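Local coordinates for TetR-family transcriptional regulator (Streptomyces coelicolor, PDB 2G7L), which probably binds operator DNA as a dimer through an N-terminal helix-turn-helix domain and regulates transcription, as TetR relatives do, at residues Ala73-Gly76 / Glu77-Leu80; Ser138-Gly142 / Ala143-Trp147; Met198-Leu201 / Val202-Ser205. All blocks are in the same frame, centred on the assembly; numbering follows the deposited sequence.

Interaction 1. Residues Ala73-Gly76 / Glu77-Leu80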
loop_
_atom_site.group_PDB
_atom_site.type_symbol
_atom_site.label_atom_id
_atom_site.label_comp_id
_atom_site.label_asym_id
_atom_site.label_seq_id
_atom_site.Cartn_x
_atom_site.Cartn_y
_atom_site.Cartn_z
ATOM N N ALA A 73 19.097 -1.415 4.836
ATOM C CA ALA A 73 20.081 -2.372 5.301
ATOM C C ALA A 73 19.693 -3.796 4.895
ATOM O O ALA A 73 20.509 -4.527 4.324
ATOM C CB ALA A 73 20.212 -2.271 6.861
ATOM N N LEU A 74 18.446 -4.179 5.175
ATOM C CA LEU A 74 17.963 -5.576 4.976
ATOM C C LEU A 74 17.871 -5.982 3.493
ATOM O O LEU A 74 17.849 -7.172 3.144
ATOM C CB LEU A 74 16.596 -5.767 5.673
ATOM C CG LEU A 74 16.616 -5.696 7.212
ATOM C CD1 LEU A 74 15.314 -5.213 7.758
ATOM C CD2 LEU A 74 16.922 -7.073 7.829
ATOM N N LEU A 75 17.886 -4.972 2.630
ATOM C CA LEU A 75 17.806 -5.144 1.168
ATOM C C LEU A 75 19.154 -5.444 0.514
ATOM O O LEU A 75 19.225 -5.619 -0.704
ATOM C CB LEU A 75 17.201 -3.881 0.511
ATOM C CG LEU A 75 15.695 -3.850 0.213
ATOM C CD1 LEU A 75 14.927 -4.869 1.011
ATOM C CD2 LEU A 75 15.110 -2.459 0.376
ATOM N N GLY A 76 20.235 -5.456 1.309
ATOM C CA GLY A 76 21.531 -5.898 0.815
ATOM C C GLY A 76 21.526 -7.406 0.597
ATOM O O GLY A 76 22.388 -7.947 -0.121
ATOM N N GLU A 77 20.566 -8.094 1.205
ATOM C CA GLU A 77 20.476 -9.546 1.052
ATOM C C GLU A 77 19.942 -9.940 -0.349
ATOM O O GLU A 77 20.493 -10.858 -0.985
ATOM C CB GLU A 77 19.683 -10.201 2.203
ATOM C CG GLU A 77 18.139 -10.123 2.074
ATOM C CD GLU A 77 17.384 -10.493 3.375
ATOM O OE1 GLU A 77 17.192 -9.581 4.257
ATOM O OE2 GLU A 77 16.944 -11.685 3.478
ATOM N N VAL A 78 18.912 -9.235 -0.836
ATOM C CA VAL A 78 18.339 -9.491 -2.184
ATOM C C VAL A 78 19.338 -9.591 -3.374
ATOM O O VAL A 78 20.304 -8.808 -3.497
ATOM C CB VAL A 78 16.996 -8.646 -2.512
ATOM C CG1 VAL A 78 16.754 -7.502 -1.550
ATOM C CG2 VAL A 78 16.934 -8.161 -3.979
ATOM N N ASP A 79 19.067 -10.600 -4.215
ATOM C CA ASP A 79 19.881 -10.995 -5.382
ATOM C C ASP A 79 19.607 -10.129 -6.618
ATOM O O ASP A 79 18.581 -10.291 -7.292
ATOM C CB ASP A 79 19.639 -12.478 -5.744
ATOM C CG ASP A 79 18.795 -13.256 -4.683
ATOM O OD1 ASP A 79 18.656 -14.503 -4.848
ATOM O OD2 ASP A 79 18.264 -12.662 -3.702
ATOM N N LEU A 80 20.525 -9.209 -6.897
ATOM C CA LEU A 80 20.467 -8.342 -8.069
ATOM C C LEU A 80 21.387 -8.867 -9.198
ATOM O O LEU A 80 21.843 -8.121 -10.086
ATOM C CB LEU A 80 20.853 -6.919 -7.665
ATOM C CG LEU A 80 20.011 -6.253 -6.569
ATOM C CD1 LEU A 80 20.357 -4.819 -6.555
ATOM C CD2 LEU A 80 18.525 -6.424 -6.808
#

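Interaction 2. Residues Ser138-Gly142 / Ala143-Trp147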
loop_
_atom_site.group_PDB
_atom_site.type_symbol
_atom_site.label_atom_id
_atom_site.label_comp_id
_atom_site.label_asym_id
_atom_site.label_seq_id
_atom_site.Cartn_x
_atom_site.Cartn_y
_atom_site.Cartn_z
ATOM N N SER A 138 12.163 -4.716 -22.105
ATOM C CA SER A 138 10.861 -4.934 -22.716
ATOM C C SER A 138 10.763 -4.128 -24.023
ATOM O O SER A 138 9.910 -4.424 -24.839
ATOM C CB SER A 138 9.753 -4.444 -21.754
ATOM O OG SER A 138 9.702 -2.998 -21.749
ATOM N N GLY A 139 11.587 -3.096 -24.200
ATOM C CA GLY A 139 11.463 -2.189 -25.324
ATOM C C GLY A 139 10.503 -1.048 -25.107
ATOM O O GLY A 139 10.510 -0.078 -25.863
ATOM N N ALA A 140 9.667 -1.107 -24.055
ATOM C CA ALA A 140 8.660 -0.041 -23.806
ATOM C C ALA A 140 9.310 1.337 -23.685
ATOM O O ALA A 140 10.430 1.435 -23.285
ATOM C CB ALA A 140 7.875 -0.365 -22.541
ATOM N N PRO A 141 8.614 2.406 -24.051
ATOM C CA PRO A 141 9.167 3.717 -23.876
ATOM C C PRO A 141 9.614 4.047 -22.453
ATOM O O PRO A 141 9.157 3.422 -21.485
ATOM C CB PRO A 141 8.062 4.644 -24.344
ATOM C CG PRO A 141 7.260 3.821 -25.355
ATOM C CD PRO A 141 7.308 2.418 -24.759
ATOM N N GLY A 142 10.534 5.004 -22.336
ATOM C CA GLY A 142 11.244 5.227 -21.067
ATOM C C GLY A 142 10.305 5.766 -19.978
ATOM O O GLY A 142 10.505 5.465 -18.794
ATOM N N ALA A 143 9.290 6.541 -20.369
ATOM C CA ALA A 143 8.345 7.085 -19.389
ATOM C C ALA A 143 7.617 5.952 -18.668
ATOM O O ALA A 143 7.425 5.985 -17.446
ATOM C CB ALA A 143 7.375 8.028 -20.035
ATOM N N GLN A 144 7.285 4.900 -19.418
ATOM C CA GLN A 144 6.561 3.745 -18.914
ATOM C C GLN A 144 7.449 2.888 -18.070
ATOM O O GLN A 144 7.001 2.243 -17.072
ATOM C CB GLN A 144 5.996 2.921 -20.066
ATOM C CG GLN A 144 4.866 3.667 -20.750
ATOM C CD GLN A 144 4.565 3.170 -22.178
ATOM O OE1 GLN A 144 4.455 3.976 -23.092
ATOM N NE2 GLN A 144 4.385 1.875 -22.340
ATOM N N VAL A 145 8.729 2.810 -18.440
ATOM C CA VAL A 145 9.610 2.035 -17.531
ATOM C C VAL A 145 9.893 2.784 -16.203
ATOM O O VAL A 145 9.979 2.164 -15.196
ATOM C CB VAL A 145 10.808 1.260 -18.218
ATOM C CG1 VAL A 145 10.861 1.372 -19.766
ATOM C CG2 VAL A 145 12.100 1.275 -17.454
ATOM N N ALA A 146 9.947 4.102 -16.256
ATOM C CA ALA A 146 10.215 4.974 -15.125
ATOM C C ALA A 146 9.039 4.971 -14.116
ATOM O O ALA A 146 9.269 4.718 -12.944
ATOM C CB ALA A 146 10.485 6.436 -15.665
ATOM N N TRP A 147 7.794 5.224 -14.590
ATOM C CA TRP A 147 6.599 5.135 -13.749
ATOM C C TRP A 147 6.262 3.693 -13.400
ATOM O O TRP A 147 5.731 3.400 -12.314
ATOM C CB TRP A 147 5.438 5.875 -14.404
ATOM C CG TRP A 147 5.611 7.377 -14.439
ATOM C CD1 TRP A 147 6.757 8.062 -14.292
ATOM C CD2 TRP A 147 4.576 8.361 -14.647
ATOM N NE1 TRP A 147 6.524 9.457 -14.439
ATOM C CE2 TRP A 147 5.185 9.635 -14.659
ATOM C CE3 TRP A 147 3.187 8.281 -14.798
ATOM C CZ2 TRP A 147 4.445 10.833 -14.815
ATOM C CZ3 TRP A 147 2.474 9.445 -14.977
ATOM C CH2 TRP A 147 3.096 10.700 -14.988
#

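Interaction 3. Residues Met198-Leu201 / Val202-Ser205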
loop_
_atom_site.group_PDB
_atom_site.type_symbol
_atom_site.label_atom_id
_atom_site.label_comp_id
_atom_site.label_asym_id
_atom_site.label_seq_id
_atom_site.Cartn_x
_atom_site.Cartn_y
_atom_site.Cartn_z
HETATM N N MSE A 198 -18.054 -14.632 -6.255
HETATM C CA MSE A 198 -17.652 -15.492 -5.168
HETATM C C MSE A 198 -17.690 -16.908 -5.693
HETATM O O MSE A 198 -18.637 -17.263 -6.384
HETATM C CB MSE A 198 -18.648 -15.359 -3.998
HETATM C CG MSE A 198 -18.541 -14.034 -3.243
HETATM SE SE MSE A 198 -16.853 -13.878 -2.307
HETATM C CE MSE A 198 -16.945 -15.631 -1.473
ATOM N N PRO A 199 -16.700 -17.755 -5.336
ATOM C CA PRO A 199 -15.616 -17.693 -4.364
ATOM C C PRO A 199 -14.330 -16.941 -4.767
ATOM O O PRO A 199 -13.507 -16.623 -3.890
ATOM C CB PRO A 199 -15.269 -19.169 -4.149
ATOM C CG PRO A 199 -15.674 -19.848 -5.383
ATOM C CD PRO A 199 -16.686 -19.016 -6.085
ATOM N N LEU A 200 -14.153 -16.645 -6.051
ATOM C CA LEU A 200 -12.861 -16.098 -6.511
ATOM C C LEU A 200 -12.535 -14.723 -5.917
ATOM O O LEU A 200 -11.356 -14.374 -5.784
ATOM C CB LEU A 200 -12.754 -16.048 -8.059
ATOM C CG LEU A 200 -12.320 -17.321 -8.788
ATOM C CD1 LEU A 200 -12.250 -17.074 -10.286
ATOM C CD2 LEU A 200 -10.989 -17.856 -8.292
ATOM N N LEU A 201 -13.559 -13.944 -5.577
ATOM C CA LEU A 201 -13.360 -12.617 -5.003
ATOM C C LEU A 201 -12.484 -12.727 -3.711
ATOM O O LEU A 201 -11.679 -11.853 -3.394
ATOM C CB LEU A 201 -14.709 -12.004 -4.718
ATOM C CG LEU A 201 -14.805 -10.588 -4.174
ATOM C CD1 LEU A 201 -13.950 -9.744 -5.065
ATOM C CD2 LEU A 201 -16.248 -10.079 -4.134
ATOM N N VAL A 202 -12.616 -13.847 -3.007
ATOM C CA VAL A 202 -11.812 -14.085 -1.790
ATOM C C VAL A 202 -10.819 -15.276 -1.913
ATOM O O VAL A 202 -10.130 -15.607 -0.960
ATOM C CB VAL A 202 -12.750 -14.197 -0.525
ATOM C CG1 VAL A 202 -13.747 -13.025 -0.502
ATOM C CG2 VAL A 202 -13.551 -15.515 -0.559
ATOM N N ALA A 203 -10.710 -15.888 -3.084
ATOM C CA ALA A 203 -9.758 -16.994 -3.276
ATOM C C ALA A 203 -8.299 -16.638 -3.685
ATOM O O ALA A 203 -7.986 -15.503 -4.148
ATOM C CB ALA A 203 -10.360 -18.074 -4.203
ATOM N N GLY A 204 -7.429 -17.625 -3.463
ATOM C CA GLY A 204 -6.007 -17.572 -3.811
ATOM C C GLY A 204 -5.063 -17.210 -2.679
ATOM O O GLY A 204 -5.393 -16.378 -1.815
ATOM N N SER A 205 -3.880 -17.825 -2.702
ATOM C CA SER A 205 -2.756 -17.497 -1.803
ATOM C C SER A 205 -2.233 -16.103 -2.099
ATOM O O SER A 205 -2.466 -15.579 -3.173
ATOM C CB SER A 205 -1.634 -18.512 -1.989
ATOM O OG SER A 205 -1.052 -18.507 -3.313
#

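Interaction 1. Residues Ala73-Gly76 / Glu77-Leu80
Glu-77 folds back over the carbonyl of Leu-74 in a type I beta turn that runs from Leu-74 to Glu-77, and Val-78, the next residue, packs beside Leu-75. The turn brings helix 63-74 to its end. In TetR-family regulators such a helix joins the DNA-binding region to the larger helical domain, and the side chains here are divided in the same way: Leu-74 packs on Met-32 and Arg-33 of helix 21-35, whereas Leu-75 and Val-78 both reach Val-103 of helix 89-106.

Leu-75 and Val-78 lie side by side and point the same way, a natural result of three residues' separation around a turn. Their closest side-chain approach is Leu-75 CD1 to Val-78 CG1 at 4.1 Å, an ordinary van der Waals contact. Branched aliphatic residues suit this buried side, since both can present methyl groups to the same neighbouring helix.

Glu-77 is exposed. Its CG sits between the backbone N and the carbonyl carbon (chi1 80°), which turns the chain back toward the carbonyl of Leu-74. Glu-77 CG consequently lies 3.2 Å from Leu-74 O, and the carboxylate ends at the same atom, Glu-77 OE1 standing 2.7 Å from Leu-74 O with the leucine CB farther off. Gly-76, with no side chain, adds no bulk at the exposed corner before Glu-77.

The backbone bonds are modest. Gly-76 N donates to Ala-73 O, and the turn itself is closed by a weak, long bond of 3.5 Å from Glu-77 N to Leu-74 O. The torsion of Val-78 is nearly eclipsed (chi1 14°), and the close approach it gives, Val-78 CG1 to Leu-75 O at 3.2 Å, is strained and doubtful in its exact geometry.

Interaction 2. Residues Ser138-Gly142 / Ala143-Trp147
Gln-144 runs back alongside Pro-141, the two side chains pointing the same way at the start of helix 142-161. Gln-144 CB rests 3.5 Å from Pro-141 O. With CG anti to the carbonyl carbon (chi1 -70°) and the chain extended beyond it, the amide is carried out to the flank of the pyrrolidine ring. There Gln-144 CD lies 3.8 Å from Pro-141 CD, and Gln-144 OE1 sits 3.6 Å from Pro-141 CG. The other branch, NE2, passes Ala-140 CB and finds its polar partner beyond this turn, donating a hydrogen bond to Ile-221 O. Glutamine suits the place because its amide can lie against the proline ring while its nitrogen is satisfied by a backbone carbonyl. With an alanine here, Ile-221 O would probably lose this donor and one side of the proline ring its cover.

Val-145 CG1 meets Ala-140 O at 3.5 Å, and the valine packs on Leu-132 and Leu-135 of helix 122-136. Pro-141 O accepts from Val-145 N at 3.1 Å, with the donor in the carbonyl plane, and more weakly from Gln-144 N. Gly-142 O takes Ala-146 N at 2.9 Å.

Upstream, Ser-138 OG accepts from Ala-140 N in an ST turn, and Gly-139 takes a positive phi of 86° that would jam a side chain against the preceding carbonyl. Ala-143, Ala-146 and Trp-147 meet the second subunit, where Trp-147 makes a cation-pi contact with Arg-209 of that chain. The whole is a tight interhelical turn of the all-helical TetR C-terminal domain, ending in a proline at the N-cap position.

Interaction 3. Residues Met198-Leu201 / Val202-Ser205
Met-198, a selenomethionine, bends its chain over Val-202, and apolar contact is the first kind of interaction here. The two side chains cross obliquely. Bends at chi2 and chi3 (-67° and -49°) curl the methionine back, so that Met-198 CE, its methyl carbon, meets Val-202 CG2 at 3.5 Å and Met-198 SE lies 3.7 Å from Val-202 CG1. A long flexible residue suits this role, because it can follow the two branches of the valine. Elsewhere in the turn, Leu-200 CD2 touches Ala-203 CB at 4.1 Å, the small alanine admitting the leucine methyl.

Backbone hydrogen bonds form the second kind. Val-202 N donates to Pro-199 O at 3.0 Å, approaching from above the carbonyl plane, and Ala-203 N makes a weak bond of 3.2 Å to Leu-200 O. These successive bonds, each three residues back, close two overlapping beta turns, Pro-199 to Val-202 and Leu-200 to Ala-203. A cis peptide before Pro-199 bends the chain into them, and Gly-204, at a phi of 98° where a side chain would collide with the preceding carbonyl, leads out.

The remaining bonds fix the turns to their surroundings. Arg-209 of helix 206-223 donates to Leu-201 O and Ala-203 O, while Ser-205, the N-cap of that helix, has its OG bonded to Asp-208 N. Val-202 packs on Val-180 and Arg-184 of helix 178-185. Leu-201 packs on Leu-132 of the second subunit, whose Trp-147 NE1 bonds weakly to Leu-200 O, so this connection between helices 192-197 and 206-223 lies against the dimer partner.

All three contacts are short-range turns at helix ends, yet they occupy different places. Interaction 1 is buried, its centre about 13 Å from the centre of the chain, at the exit of helix 63-74, where aliphatic groups pack on helices 89-106 and 122-136; the second subunit does not touch it. Interaction 2 is partly buried and starts helix 142-161 with regular helical bonds, whereas interaction 3 lies at the surface and leads toward helix 206-223 with apolar pairs and two turn bonds, one of them weak. Within one chain, interactions 2 and 3 stand about 23 Å apart at their nearest atoms, but across the dimer residues 143-147 of one subunit meet residues 200-203 of the other.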